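Local atomic coordinates of transcriptional activator ToxR (Vibrio vulnificus, PDB entry 6UTC), a protein that activates transcription as a membrane-spanning regulator whose periplasmic domain probably serves as a sensor that interacts with ToxS and bile salts. Residues N23-L28 / Q45-Y50. Residues are numbered along the deposited sequence; the frame is centred on the assembly and turned at random.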
loop_
_atom_site.group_PDB
_atom_site.type_symbol
_atom_site.label_atom_id
_atom_site.label_comp_id
_atom_site.label_asym_id
_atom_site.label_seq_id
_atom_site.Cartn_x
_atom_site.Cartn_y
_atom_site.Cartn_z
ATOM N N ASN A 23 -7.456 2.831 -8.017
ATOM C CA ASN A 23 -7.645 1.844 -9.084
ATOM C C ASN A 23 -8.169 0.510 -8.550
ATOM O O ASN A 23 -7.668 -0.566 -8.888
ATOM C CB ASN A 23 -6.367 1.658 -9.901
ATOM C CG ASN A 23 -6.036 2.876 -10.734
ATOM O OD1 ASN A 23 -6.931 3.531 -11.266
ATOM N ND2 ASN A 23 -4.753 3.189 -10.846
ATOM N N GLY A 24 -9.178 0.592 -7.687
ATOM C CA GLY A 24 -9.807 -0.590 -7.131
ATOM C C GLY A 24 -9.168 -1.131 -5.868
ATOM O O GLY A 24 -9.731 -2.048 -5.253
ATOM N N VAL A 25 -8.006 -0.619 -5.475
ATOM C CA VAL A 25 -7.324 -1.042 -4.260
ATOM C C VAL A 25 -7.679 -0.040 -3.170
ATOM O O VAL A 25 -7.451 1.167 -3.326
ATOM C CB VAL A 25 -5.801 -1.116 -4.464
ATOM C CG1 VAL A 25 -5.116 -1.574 -3.177
ATOM C CG2 VAL A 25 -5.454 -2.050 -5.622
ATOM N N GLU A 26 -8.248 -0.527 -2.070
ATOM C CA GLU A 26 -8.554 0.347 -0.944
ATOM C C GLU A 26 -7.268 0.629 -0.194
ATOM O O GLU A 26 -6.659 -0.295 0.349
ATOM C CB GLU A 26 -9.517 -0.345 0.010
ATOM C CG GLU A 26 -10.869 -0.634 -0.562
ATOM C CD GLU A 26 -11.750 -1.334 0.449
ATOM O OE1 GLU A 26 -12.064 -0.715 1.487
ATOM O OE2 GLU A 26 -12.105 -2.507 0.220
ATOM N N VAL A 27 -6.867 1.893 -0.130
ATOM C CA VAL A 27 -5.744 2.293 0.708
ATOM C C VAL A 27 -6.319 2.694 2.057
ATOM O O VAL A 27 -7.023 3.696 2.160
ATOM C CB VAL A 27 -4.933 3.428 0.080
ATOM C CG1 VAL A 27 -3.777 3.805 0.995
ATOM C CG2 VAL A 27 -4.434 3.014 -1.300
ATOM N N LEU A 28 -6.008 1.910 3.076
ATOM C CA LEU A 28 -6.607 2.024 4.398
ATOM C C LEU A 28 -5.542 2.331 5.431
ATOM O O LEU A 28 -4.368 2.003 5.244
ATOM C CB LEU A 28 -7.255 0.701 4.800
ATOM C CG LEU A 28 -8.351 0.173 3.888
ATOM C CD1 LEU A 28 -8.671 -1.271 4.258
ATOM C CD2 LEU A 28 -9.588 1.045 4.008
ATOM N N GLN A 45 2.114 5.582 -6.593
ATOM C CA GLN A 45 3.104 4.965 -7.465
ATOM C C GLN A 45 3.344 3.520 -7.072
ATOM O O GLN A 45 3.446 2.642 -7.935
ATOM C CB GLN A 45 4.412 5.750 -7.434
ATOM C CG GLN A 45 5.509 5.138 -8.313
ATOM C CD GLN A 45 5.264 5.349 -9.797
ATOM O OE1 GLN A 45 4.202 5.829 -10.210
ATOM N NE2 GLN A 45 6.253 4.999 -10.612
ATOM N N CYS A 46 3.423 3.255 -5.770
ATOM C CA CYS A 46 3.640 1.894 -5.292
ATOM C C CYS A 46 2.498 0.974 -5.711
ATOM O O CYS A 46 2.730 -0.128 -6.215
ATOM C CB CYS A 46 3.805 1.912 -3.775
ATOM S SG CYS A 46 4.459 0.370 -3.088
ATOM N N VAL A 47 1.258 1.427 -5.540
ATOM C CA VAL A 47 0.112 0.627 -5.966
ATOM C C VAL A 47 0.148 0.403 -7.473
ATOM O O VAL A 47 -0.120 -0.705 -7.957
ATOM C CB VAL A 47 -1.191 1.288 -5.491
ATOM C CG1 VAL A 47 -2.422 0.569 -6.067
ATOM C CG2 VAL A 47 -1.228 1.314 -3.955
ATOM N N ASN A 48 0.493 1.446 -8.238
ATOM C CA ASN A 48 0.641 1.308 -9.691
ATOM C C ASN A 48 1.639 0.211 -10.046
ATOM O O ASN A 48 1.360 -0.656 -10.883
ATOM C CB ASN A 48 1.111 2.651 -10.266
ATOM C CG ASN A 48 1.504 2.575 -11.751
ATOM O OD1 ASN A 48 2.577 2.075 -12.108
ATOM N ND2 ASN A 48 0.645 3.099 -12.607
ATOM N N LYS A 49 2.821 0.243 -9.433
ATOM C CA LYS A 49 3.853 -0.727 -9.779
ATOM C C LYS A 49 3.485 -2.121 -9.290
ATOM O O LYS A 49 3.777 -3.120 -9.962
ATOM C CB LYS A 49 5.205 -0.295 -9.216
ATOM C CG LYS A 49 5.622 1.104 -9.617
ATOM C CD LYS A 49 5.453 1.369 -11.097
ATOM C CE LYS A 49 6.492 0.648 -11.918
ATOM N NZ LYS A 49 6.417 1.069 -13.353
ATOM N N TYR A 50 2.825 -2.210 -8.134
ATOM C CA TYR A 50 2.442 -3.513 -7.612
ATOM C C TYR A 50 1.419 -4.167 -8.515
ATOM O O TYR A 50 1.458 -5.385 -8.734
ATOM C CB TYR A 50 1.890 -3.337 -6.207
ATOM C CG TYR A 50 1.726 -4.625 -5.437
ATOM C CD1 TYR A 50 2.796 -5.182 -4.758
ATOM C CD2 TYR A 50 0.502 -5.269 -5.370
ATOM C CE1 TYR A 50 2.664 -6.354 -4.039
ATOM C CE2 TYR A 50 0.356 -6.448 -4.645
ATOM C CZ TYR A 50 1.446 -6.975 -3.982
ATOM O OH TYR A 50 1.332 -8.141 -3.248
#
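Val-47, on the inner face of helix 40-52, reaches toward strand 25-30 and meets Val-25 tip to tip. CG1 of Val-47 lies 4.0 Å from the methyl CG2 of Val-25 and 4.1 Å from CB of Val-25. With Val-47 CG1 anti to the backbone N (chi1 173°), that branch is the one turned to Val-25, while the other methyl of Val-47, CG2, is directed two residues further along the strand, to Val-27, and lies 4.5 Å from Val-27 CG2, a looser approach. A single helix side chain thus spans two strand residues whose side chains both leave the backbone toward the helix. The interaction is purely apolar: no hydrogen bond crosses between 23-28 and 45-50, all three valines are buried, and the CA atoms of Val-25 and Val-47 stand 7.8 Å apart.

The bonds that hold the two elements lie within each of them or run to other parts of the chain. The helix keeps its regular backbone bonding, with Lys-49 N on Gln-45 O at 2.9 Å and Tyr-50 N on Cys-46 O at 2.8 Å. At the strand's start, Gly-24 adopts phi 88°, a conformation that favours glycine, and its N is bound by Asn-21 OD1.

This packing joins the first strand and the helix of a beta-alpha-beta unit completed by strand 62-67, which runs parallel to 25-30; strand 16-22 flanks the other edge of 25-30. On the helix, Val-47 also touches Tyr-77 of strand 72-78, and Cys-46 is linked by the disulfide to Cys-103, tying the helix to the C-terminal end of the domain.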